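Local coordinates for MmeI (Methylophilus methylotrophus, PDB 5HR4), which is a single-chain Type IIL restriction-modification enzyme that probably methylates adenine at N6 in DNA, using S-adenosyl-L-methionine, at residues Trp570-Ala574 / Ser575-Ala579; Pro483-Lys487 / Ser488-Pro492; Glu415-Pro418 / Ala419-Gln423. All blocks are in the same frame, centred on the assembly; numbering follows the deposited sequence.

Contact 1: residues Trp570-Ala574 / Ser575-Ala579; sequences WTNEA and SGVAA. With nucleotides of chain B.
Trp570 and Val577 meet inside the hairpin loop that joins the antiparallel neighbours strand 560-569 and strand 581-588. CG1 of Val577 comes in near the plane of the indole, at its edge, 3.7 Å from Trp570 CD1. The other branch, CG2, points back into the loop and lies 3.5 Å from Asn572 O. With CG1 anti to the backbone N (chi1 171°), the two methyls of Val577 split between ring and loop backbone.

One indole face is turned to the DNA: C2 of DA7 of chain B sits over it, 3.4 Å from Trp570 CZ3, with base and indole planes close to perpendicular. The Ala578 CB methyl packs 3.8 Å from C1' of the same nucleotide, so this loop borders both base and sugar.

Farther out, an Asx turn shapes the bend, Ala574 N donating to Asn572 OD1 (3.0 Å) from above the carbonyl plane. The Asn572 amide is tied down on its other side, ND2 giving a hydrogen bond to Tyr315 O, while Ala574 leans on Ser297 and Gln300 of helix 292-301. At the outgoing end, Ala579 N donates an almost straight hydrogen bond (2.8 Å, 170°) to OP2 of DC8 of chain B.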
loop_
_atom_site.group_PDB
_atom_site.type_symbol
_atom_site.label_atom_id
_atom_site.label_comp_id
_atom_site.label_asym_id
_atom_site.label_seq_id
_atom_site.Cartn_x
_atom_site.Cartn_y
_atom_site.Cartn_z
ATOM N N TRP A 570 -6.294 -3.511 -2.487
ATOM C CA TRP A 570 -5.196 -4.454 -2.353
ATOM C C TRP A 570 -5.718 -5.871 -2.122
ATOM O O TRP A 570 -6.742 -6.077 -1.470
ATOM C CB TRP A 570 -4.299 -4.048 -1.174
ATOM C CG TRP A 570 -3.222 -5.055 -0.859
ATOM C CD1 TRP A 570 -3.317 -6.099 -0.003
ATOM C CD2 TRP A 570 -1.899 -5.131 -1.447
ATOM N NE1 TRP A 570 -2.139 -6.820 -0.003
ATOM C CE2 TRP A 570 -1.257 -6.247 -0.880
ATOM C CE3 TRP A 570 -1.209 -4.363 -2.396
ATOM C CZ2 TRP A 570 0.052 -6.606 -1.205
ATOM C CZ3 TRP A 570 0.084 -4.721 -2.728
ATOM C CH2 TRP A 570 0.708 -5.833 -2.127
ATOM N N THR A 571 -4.981 -6.857 -2.626
ATOM C CA THR A 571 -5.244 -8.242 -2.253
ATOM C C THR A 571 -4.096 -9.102 -2.757
ATOM O O THR A 571 -3.288 -8.666 -3.583
ATOM C CB THR A 571 -6.578 -8.766 -2.800
ATOM O OG1 THR A 571 -6.900 -9.994 -2.123
ATOM C CG2 THR A 571 -6.525 -8.993 -4.343
ATOM N N ASN A 572 -4.005 -10.309 -2.198
ATOM C CA ASN A 572 -3.105 -11.365 -2.655
ATOM C C ASN A 572 -3.622 -12.672 -2.063
ATOM O O ASN A 572 -4.668 -12.703 -1.398
ATOM C CB ASN A 572 -1.635 -11.075 -2.307
ATOM C CG ASN A 572 -1.320 -11.095 -0.775
ATOM O OD1 ASN A 572 -1.932 -11.825 0.017
ATOM N ND2 ASN A 572 -0.310 -10.309 -0.380
ATOM N N GLU A 573 -2.889 -13.756 -2.303
ATOM C CA GLU A 573 -3.399 -15.084 -1.991
ATOM C C GLU A 573 -2.828 -15.640 -0.697
ATOM O O GLU A 573 -2.769 -16.862 -0.532
ATOM C CB GLU A 573 -3.125 -16.059 -3.141
ATOM C CG GLU A 573 -3.796 -15.711 -4.481
ATOM C CD GLU A 573 -2.844 -15.031 -5.451
ATOM O OE1 GLU A 573 -1.857 -14.401 -4.994
ATOM O OE2 GLU A 573 -3.074 -15.137 -6.675
ATOM N N ALA A 574 -2.394 -14.786 0.221
ATOM C CA ALA A 574 -1.787 -15.271 1.448
ATOM C C ALA A 574 -2.663 -14.927 2.640
ATOM O O ALA A 574 -3.667 -14.219 2.528
ATOM C CB ALA A 574 -0.384 -14.690 1.634
ATOM N N SER A 575 -2.264 -15.437 3.801
ATOM C CA SER A 575 -3.012 -15.128 5.004
ATOM C C SER A 575 -2.979 -13.620 5.253
ATOM O O SER A 575 -2.162 -12.881 4.685
ATOM C CB SER A 575 -2.449 -15.903 6.199
ATOM O OG SER A 575 -1.229 -15.339 6.673
ATOM N N GLY A 576 -3.919 -13.162 6.071
ATOM C CA GLY A 576 -3.899 -11.813 6.596
ATOM C C GLY A 576 -3.724 -10.706 5.579
ATOM O O GLY A 576 -2.833 -9.871 5.731
ATOM N N VAL A 577 -4.577 -10.665 4.553
ATOM C CA VAL A 577 -4.458 -9.621 3.548
ATOM C C VAL A 577 -4.618 -8.251 4.185
ATOM O O VAL A 577 -5.553 -8.019 4.963
ATOM C CB VAL A 577 -5.499 -9.831 2.444
ATOM C CG1 VAL A 577 -5.517 -8.619 1.536
ATOM C CG2 VAL A 577 -5.177 -11.098 1.680
ATOM N N ALA A 578 -3.725 -7.326 3.830
ATOM C CA ALA A 578 -3.806 -5.967 4.350
ATOM C C ALA A 578 -5.005 -5.232 3.757
ATOM O O ALA A 578 -5.514 -5.570 2.691
ATOM C CB ALA A 578 -2.520 -5.189 4.063
ATOM N N ALA A 579 -5.465 -4.222 4.485
ATOM C CA ALA A 579 -6.626 -3.421 4.114
ATOM C C ALA A 579 -6.124 -2.028 3.761
ATOM O O ALA A 579 -5.976 -1.165 4.624
ATOM C CB ALA A 579 -7.625 -3.372 5.237
ATOM P P DA B 7 -1.036 2.318 8.194
ATOM O OP1 DA B 7 -0.550 1.392 9.255
ATOM O OP2 DA B 7 -0.110 3.335 7.638
ATOM O "O5'" DA B 7 -1.689 1.444 7.044
ATOM C "C5'" DA B 7 -0.999 1.094 5.914
ATOM C "C4'" DA B 7 -1.598 -0.185 5.422
ATOM O "O4'" DA B 7 -0.941 -0.612 4.230
ATOM C "C3'" DA B 7 -1.518 -1.341 6.404
ATOM O "O3'" DA B 7 -2.753 -2.006 6.368
ATOM C "C2'" DA B 7 -0.382 -2.202 5.846
ATOM C "C1'" DA B 7 -0.499 -1.943 4.355
ATOM N N9 DA B 7 0.754 -1.988 3.612
ATOM C C8 DA B 7 1.947 -1.476 3.999
ATOM N N7 DA B 7 2.879 -1.584 3.100
ATOM C C5 DA B 7 2.244 -2.189 2.026
ATOM C C6 DA B 7 2.692 -2.572 0.734
ATOM N N6 DA B 7 3.945 -2.406 0.306
ATOM N N1 DA B 7 1.799 -3.149 -0.093
ATOM C C2 DA B 7 0.551 -3.320 0.337
ATOM N N3 DA B 7 0.017 -2.991 1.519
ATOM C C4 DA B 7 0.930 -2.426 2.322
ATOM P P DC B 8 -3.325 -2.856 7.609
ATOM O OP1 DC B 8 -2.295 -3.277 8.572
ATOM O OP2 DC B 8 -4.094 -3.917 6.922
ATOM O "O5'" DC B 8 -4.366 -1.870 8.311
ATOM C "C5'" DC B 8 -4.095 -0.476 8.418
ATOM C "C4'" DC B 8 -4.910 0.123 9.548
ATOM O "O4'" DC B 8 -6.048 0.869 9.013
ATOM C "C3'" DC B 8 -5.496 -0.894 10.520
ATOM O "O3'" DC B 8 -5.479 -0.341 11.833
ATOM C "C2'" DC B 8 -6.924 -1.067 9.994
ATOM C "C1'" DC B 8 -7.250 0.359 9.546
ATOM N N1 DC B 8 -8.305 0.445 8.469
ATOM C C2 DC B 8 -9.531 1.086 8.721
ATOM O O2 DC B 8 -9.742 1.572 9.825
ATOM N N3 DC B 8 -10.450 1.158 7.737
ATOM C C4 DC B 8 -10.191 0.626 6.541
ATOM N N4 DC B 8 -11.125 0.726 5.601
ATOM C C5 DC B 8 -8.951 -0.027 6.258
ATOM C C6 DC B 8 -8.047 -0.092 7.241
#

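Contact 2: residues Pro483-Lys487 / Ser488-Pro492; sequences PFVGK and SKQTP. With SFG (sinefungin), chain H; nucleotides of chain B; nucleotides of chain C.
Gly486 O is gripped twice from the far side of a turn: by Lys489 N (3.1 Å, 162°), which approaches from above the carbonyl plane, and weakly by Gln490 NE2 at 3.4 Å. The first bond closes a type I beta turn, Gly486 to Lys489, in the loop that continues from the Asn-Pro-Pro-Phe sequence of N6-adenine methyltransferases. Beside the turn the Val485 and Gln490 side chains cross obliquely; Val485 CG1, anti to its own backbone N (chi1 -180°), packs 3.5 Å from Gln490 CB, and Leu513 touches both residues.

The Pro483-Gly486 end holds the adenine. The Phe484 ring lies almost parallel to the base of DA7 of chain B, whose C6 stands 3.6 Å above the ring centre, and Phe484 N is 2.9 Å from N7 of that adenine. N6 of DA7 is 2.9 Å from NE of sinefungin, the amine that stands where S-adenosylmethionine carries its transferable methyl, which is consistent with DA7 being the base to be methylated. Gly486 N holds the 5' phosphate of DA7 through OP2 (3.0 Å).

The turn itself faces the DNA. Lys487 is salt-bridged to Glu545, and Lys489 NZ makes a weak hydrogen bond to N3 of a guanine. Ser488 OG accepts a hydrogen bond from N2 of DG10 of chain C, on the minor-groove edge of that base, at 2.7 Å and 155°.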
loop_
_atom_site.group_PDB
_atom_site.type_symbol
_atom_site.label_atom_id
_atom_site.label_comp_id
_atom_site.label_asym_id
_atom_site.label_seq_id
_atom_site.Cartn_x
_atom_site.Cartn_y
_atom_site.Cartn_z
ATOM N N PRO A 483 7.278 -0.038 1.012
ATOM C CA PRO A 483 6.377 -0.123 2.169
ATOM C C PRO A 483 5.582 1.149 2.410
ATOM O O PRO A 483 6.076 2.262 2.200
ATOM C CB PRO A 483 7.336 -0.388 3.331
ATOM C CG PRO A 483 8.594 0.237 2.899
ATOM C CD PRO A 483 8.683 -0.094 1.439
ATOM N N PHE A 484 4.342 0.955 2.890
ATOM C CA PHE A 484 3.413 2.031 3.214
ATOM C C PHE A 484 3.411 2.217 4.720
ATOM O O PHE A 484 3.082 1.287 5.462
ATOM C CB PHE A 484 1.976 1.719 2.784
ATOM C CG PHE A 484 1.826 1.236 1.386
ATOM C CD1 PHE A 484 2.841 1.353 0.452
ATOM C CD2 PHE A 484 0.626 0.670 0.991
ATOM C CE1 PHE A 484 2.652 0.889 -0.847
ATOM C CE2 PHE A 484 0.440 0.221 -0.298
ATOM C CZ PHE A 484 1.455 0.334 -1.215
ATOM N N VAL A 485 3.747 3.407 5.180
ATOM C CA VAL A 485 3.670 3.647 6.615
ATOM C C VAL A 485 3.221 5.084 6.820
ATOM O O VAL A 485 3.838 6.025 6.305
ATOM C CB VAL A 485 5.006 3.363 7.333
ATOM C CG1 VAL A 485 4.832 3.635 8.816
ATOM C CG2 VAL A 485 5.501 1.911 7.115
ATOM N N GLY A 486 2.130 5.263 7.547
ATOM C CA GLY A 486 1.585 6.590 7.726
ATOM C C GLY A 486 2.502 7.472 8.543
ATOM O O GLY A 486 3.387 7.005 9.249
ATOM N N LYS A 487 2.272 8.781 8.440
ATOM C CA LYS A 487 3.154 9.750 9.079
ATOM C C LYS A 487 3.210 9.571 10.590
ATOM O O LYS A 487 4.219 9.908 11.216
ATOM C CB LYS A 487 2.668 11.150 8.753
ATOM C CG LYS A 487 1.245 11.397 9.258
ATOM C CD LYS A 487 1.029 12.878 9.368
ATOM C CE LYS A 487 -0.418 13.206 9.598
ATOM N NZ LYS A 487 -0.613 14.663 9.439
ATOM N N SER A 488 2.132 9.077 11.195
ATOM C CA SER A 488 2.017 8.936 12.638
ATOM C C SER A 488 2.105 7.483 13.073
ATOM O O SER A 488 1.698 7.150 14.192
ATOM C CB SER A 488 0.706 9.540 13.142
ATOM O OG SER A 488 0.533 10.873 12.692
ATOM N N LYS A 489 2.621 6.606 12.214
ATOM C CA LYS A 489 2.749 5.193 12.553
ATOM C C LYS A 489 4.176 4.683 12.378
ATOM O O LYS A 489 4.394 3.465 12.448
ATOM C CB LYS A 489 1.788 4.330 11.709
ATOM C CG LYS A 489 0.273 4.727 11.706
ATOM C CD LYS A 489 -0.330 4.890 13.124
ATOM C CE LYS A 489 -1.829 4.522 13.189
ATOM N NZ LYS A 489 -2.781 5.690 13.007
ATOM N N GLN A 490 5.151 5.568 12.148
ATOM C CA GLN A 490 6.487 5.143 11.748
ATOM C C GLN A 490 7.506 5.320 12.880
ATOM O O GLN A 490 7.407 6.231 13.707
ATOM C CB GLN A 490 6.950 5.891 10.482
ATOM C CG GLN A 490 6.409 7.303 10.332
ATOM C CD GLN A 490 6.975 8.053 9.120
ATOM O OE1 GLN A 490 7.906 8.860 9.268
ATOM N NE2 GLN A 490 6.384 7.827 7.926
ATOM N N THR A 491 8.488 4.420 12.913
ATOM C CA THR A 491 9.422 4.338 14.019
ATOM C C THR A 491 10.452 5.468 13.922
ATOM O O THR A 491 10.644 6.053 12.850
ATOM C CB THR A 491 10.103 2.968 14.020
ATOM O OG1 THR A 491 10.929 2.828 12.858
ATOM C CG2 THR A 491 9.074 1.831 14.049
ATOM N N PRO A 492 11.122 5.822 15.032
ATOM C CA PRO A 492 12.057 6.958 14.957
ATOM C C PRO A 492 13.094 6.786 13.859
ATOM O O PRO A 492 13.499 7.775 13.225
ATOM C CB PRO A 492 12.695 6.994 16.357
ATOM C CG PRO A 492 11.748 6.261 17.248
ATOM C CD PRO A 492 11.121 5.206 16.377
HETATM N N SFG H . 7.325 -6.510 -3.666
HETATM C CA SFG H . 7.694 -7.491 -2.667
HETATM C C SFG H . 7.025 -8.796 -3.055
HETATM O O SFG H . 6.307 -8.820 -4.079
HETATM O OXT SFG H . 7.184 -9.840 -2.379
HETATM C CB SFG H . 7.217 -7.046 -1.288
HETATM C CG SFG H . 7.779 -5.658 -1.023
HETATM C CD SFG H . 7.071 -5.151 0.214
HETATM N NE SFG H . 5.788 -4.633 -0.220
HETATM C "C5'" SFG H . 7.891 -4.073 0.940
HETATM C "C4'" SFG H . 9.346 -4.515 1.318
HETATM O "O4'" SFG H . 10.052 -3.454 1.590
HETATM C "C3'" SFG H . 9.433 -5.352 2.607
HETATM O "O3'" SFG H . 9.845 -6.595 2.257
HETATM C "C2'" SFG H . 10.459 -4.629 3.528
HETATM O "O2'" SFG H . 11.394 -5.590 4.179
HETATM C "C1'" SFG H . 11.128 -3.876 2.714
HETATM N N9 SFG H . 11.551 -2.638 3.290
HETATM C C8 SFG H . 10.899 -1.861 4.150
HETATM N N7 SFG H . 11.643 -0.777 4.384
HETATM C C5 SFG H . 12.754 -0.886 3.656
HETATM C C6 SFG H . 13.842 -0.056 3.543
HETATM N N6 SFG H . 14.166 1.215 4.144
HETATM N N1 SFG H . 14.857 -0.368 2.747
HETATM C C2 SFG H . 14.808 -1.523 2.041
HETATM N N3 SFG H . 13.734 -2.348 2.157
HETATM C C4 SFG H . 12.701 -2.028 2.969
ATOM P P DA B 7 -1.036 2.318 8.194
ATOM O OP1 DA B 7 -0.550 1.392 9.255
ATOM O OP2 DA B 7 -0.110 3.335 7.638
ATOM O "O5'" DA B 7 -1.689 1.444 7.044
ATOM C "C5'" DA B 7 -0.999 1.094 5.914
ATOM C "C4'" DA B 7 -1.598 -0.185 5.422
ATOM O "O4'" DA B 7 -0.941 -0.612 4.230
ATOM C "C3'" DA B 7 -1.518 -1.341 6.404
ATOM O "O3'" DA B 7 -2.753 -2.006 6.368
ATOM C "C2'" DA B 7 -0.382 -2.202 5.846
ATOM C "C1'" DA B 7 -0.499 -1.943 4.355
ATOM N N9 DA B 7 0.754 -1.988 3.612
ATOM C C8 DA B 7 1.947 -1.476 3.999
ATOM N N7 DA B 7 2.879 -1.584 3.100
ATOM C C5 DA B 7 2.244 -2.189 2.026
ATOM C C6 DA B 7 2.692 -2.572 0.734
ATOM N N6 DA B 7 3.945 -2.406 0.306
ATOM N N1 DA B 7 1.799 -3.149 -0.093
ATOM C C2 DA B 7 0.551 -3.320 0.337
ATOM N N3 DA B 7 0.017 -2.991 1.519
ATOM C C4 DA B 7 0.930 -2.426 2.322
ATOM P P DG C 10 -2.515 9.457 22.441
ATOM O OP1 DG C 10 -2.495 8.747 23.744
ATOM O OP2 DG C 10 -2.632 10.931 22.504
ATOM O "O5'" DG C 10 -1.252 9.106 21.519
ATOM C "C5'" DG C 10 -1.282 7.941 20.669
ATOM C "C4'" DG C 10 -0.426 8.123 19.411
ATOM O "O4'" DG C 10 -1.191 8.809 18.392
ATOM C "C3'" DG C 10 0.852 8.943 19.576
ATOM O "O3'" DG C 10 1.783 8.509 18.632
ATOM C "C2'" DG C 10 0.375 10.351 19.251
ATOM C "C1'" DG C 10 -0.593 10.069 18.112
ATOM N N9 DG C 10 -1.650 11.062 17.972
ATOM C C8 DG C 10 -2.408 11.608 18.970
ATOM N N7 DG C 10 -3.296 12.467 18.540
ATOM C C5 DG C 10 -3.109 12.489 17.164
ATOM C C6 DG C 10 -3.790 13.227 16.161
ATOM O O6 DG C 10 -4.721 14.051 16.312
ATOM N N1 DG C 10 -3.282 12.942 14.872
ATOM C C2 DG C 10 -2.254 12.053 14.615
ATOM N N2 DG C 10 -1.892 11.914 13.348
ATOM N N3 DG C 10 -1.620 11.359 15.547
ATOM C C4 DG C 10 -2.096 11.629 16.798
#

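Contact 3: residues Glu415-Pro418 / Ala419-Gln423; sequences EEFP and AQIAQ
Phe417 and Ile421, one turn apart, form the tightly packed side of this helical segment. The Ile421 CD1 methyl lies over one face of the Phe417 ring, off toward its rim: 4.0 Å from the centroid, 27° from the ring normal, and 3.6 Å from CE2. This is a CH-pi contact between side chains that cross at a slant. Ile421 CG1 runs anti to its carbonyl carbon, which carries CD1 back toward the preceding turn and over the ring. Helix 292-301 packs on this side through Leu298 against Phe417 and through Phe295 and Phe299 against Ile421, while His173 meets the Phe417 ring at an angle.

The segment is the first turns of helix 416-440, which follows strand 409-413 in the Rossmann-like methyltransferase fold, with Glu415 at the N-cap. Ala419 N donates to Glu415 O (3.2 Å), Ile421 N to Phe417 O (2.9 Å) and Ala422 N to Pro418 O (2.9 Å), the regular alpha-helical ladder. Glu415 also touches sinefungin, and its N is hydrogen-bonded to OE2 of Glu413, a residue that binds this ligand.

The partly exposed side is polar, held by hydrogen bonds rather than by a methyl on a ring. Glu416 and Gln420 run side by side in the same direction, their CG atoms 3.7 Å apart; Glu416 is extended, whereas Gln420 bends at chi2 (-91°) to bring its amide across. Carboxylate and amide planes are 19° apart. Glu416 OE2, which also hydrogen-bonds His184 ND1, accepts the Gln420 N-H on its anti lone pair. Putting a leucine at Glu416 would probably leave His184 and the Gln420 amide without their shared acceptor and let that amide turn. The bond itself, Gln420 NE2 to Glu416 OE2, is 2.8 Å long.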
loop_
_atom_site.group_PDB
_atom_site.type_symbol
_atom_site.label_atom_id
_atom_site.label_comp_id
_atom_site.label_asym_id
_atom_site.label_seq_id
_atom_site.Cartn_x
_atom_site.Cartn_y
_atom_site.Cartn_z
ATOM N N GLU A 415 15.308 -6.879 5.213
ATOM C CA GLU A 415 15.289 -8.114 5.985
ATOM C C GLU A 415 16.051 -9.193 5.229
ATOM O O GLU A 415 15.891 -9.346 4.017
ATOM C CB GLU A 415 13.856 -8.574 6.251
ATOM C CG GLU A 415 13.057 -7.692 7.206
ATOM C CD GLU A 415 13.589 -7.678 8.660
ATOM O OE1 GLU A 415 13.652 -8.751 9.314
ATOM O OE2 GLU A 415 13.935 -6.580 9.156
ATOM N N GLU A 416 16.897 -9.939 5.938
ATOM C CA GLU A 416 17.748 -10.870 5.207
ATOM C C GLU A 416 16.945 -12.015 4.610
ATOM O O GLU A 416 17.286 -12.515 3.528
ATOM C CB GLU A 416 18.869 -11.417 6.094
ATOM C CG GLU A 416 19.507 -12.681 5.529
ATOM C CD GLU A 416 20.936 -12.879 5.953
ATOM O OE1 GLU A 416 21.351 -12.252 6.952
ATOM O OE2 GLU A 416 21.649 -13.660 5.283
ATOM N N PHE A 417 15.889 -12.460 5.282
ATOM C CA PHE A 417 15.222 -13.660 4.791
ATOM C C PHE A 417 14.587 -13.416 3.423
ATOM O O PHE A 417 14.916 -14.156 2.476
ATOM C CB PHE A 417 14.235 -14.178 5.838
ATOM C CG PHE A 417 13.632 -15.491 5.474
ATOM C CD1 PHE A 417 14.431 -16.584 5.217
ATOM C CD2 PHE A 417 12.267 -15.623 5.352
ATOM C CE1 PHE A 417 13.867 -17.797 4.867
ATOM C CE2 PHE A 417 11.697 -16.823 5.002
ATOM C CZ PHE A 417 12.491 -17.909 4.757
ATOM N N PRO A 418 13.746 -12.394 3.218
ATOM C CA PRO A 418 13.300 -12.115 1.846
ATOM C C PRO A 418 14.450 -11.828 0.895
ATOM O O PRO A 418 14.372 -12.172 -0.301
ATOM C CB PRO A 418 12.377 -10.897 2.011
ATOM C CG PRO A 418 12.745 -10.298 3.356
ATOM C CD PRO A 418 13.176 -11.447 4.196
ATOM N N ALA A 419 15.525 -11.209 1.382
ATOM C CA ALA A 419 16.658 -10.953 0.496
ATOM C C ALA A 419 17.321 -12.248 0.065
ATOM O O ALA A 419 17.859 -12.322 -1.044
ATOM C CB ALA A 419 17.682 -10.034 1.163
ATOM N N GLN A 420 17.270 -13.286 0.910
ATOM C CA GLN A 420 17.770 -14.596 0.498
ATOM C C GLN A 420 16.768 -15.329 -0.394
ATOM O O GLN A 420 17.169 -15.992 -1.347
ATOM C CB GLN A 420 18.120 -15.451 1.719
ATOM C CG GLN A 420 19.251 -14.923 2.575
ATOM C CD GLN A 420 20.635 -15.454 2.183
ATOM O OE1 GLN A 420 20.843 -15.892 1.051
ATOM N NE2 GLN A 420 21.596 -15.411 3.134
ATOM N N ILE A 421 15.460 -15.224 -0.116
ATOM C CA ILE A 421 14.468 -15.859 -0.989
ATOM C C ILE A 421 14.578 -15.298 -2.402
ATOM O O ILE A 421 14.645 -16.044 -3.379
ATOM C CB ILE A 421 13.038 -15.670 -0.448
ATOM C CG1 ILE A 421 12.923 -15.991 1.023
ATOM C CG2 ILE A 421 12.050 -16.562 -1.233
ATOM C CD1 ILE A 421 11.475 -15.822 1.543
ATOM N N ALA A 422 14.597 -13.967 -2.519
ATOM C CA ALA A 422 14.695 -13.324 -3.824
ATOM C C ALA A 422 15.785 -13.965 -4.663
ATOM O O ALA A 422 15.571 -14.279 -5.839
ATOM C CB ALA A 422 14.949 -11.825 -3.656
ATOM N N GLN A 423 16.947 -14.213 -4.060
ATOM C CA GLN A 423 18.034 -14.836 -4.801
ATOM C C GLN A 423 17.634 -16.229 -5.268
ATOM O O GLN A 423 17.683 -16.525 -6.470
ATOM C CB GLN A 423 19.309 -14.878 -3.956
ATOM C CG GLN A 423 20.557 -15.173 -4.770
ATOM C CD GLN A 423 21.846 -14.952 -4.002
ATOM O OE1 GLN A 423 22.447 -15.899 -3.493
ATOM N NE2 GLN A 423 22.293 -13.703 -3.940
#

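In the fold
All three contacts lie in the DNA-methyltransferase domain, in the chain order contact 3, contact 2, contact 1, and are built around its nine-stranded mixed sheet. Contact 3 follows strand 409-413, contact 2 follows strand 477-480, and contact 1 joins the antiparallel strands 560-569 and 581-588. Their centres are about 19 to 23 Å apart and none touches another; contacts 1 and 2 come nearest, with about 5 Å between nearest atoms. Those two loops approach the same flipped-out adenine, DA7 of chain B, from different directions. Contact 3, its nearest atom about 12 Å from the DNA, touches sinefungin through Glu415, as contact 2 does through Pro483. Cofactor and target base are thus served by segments that leave different strands of one sheet.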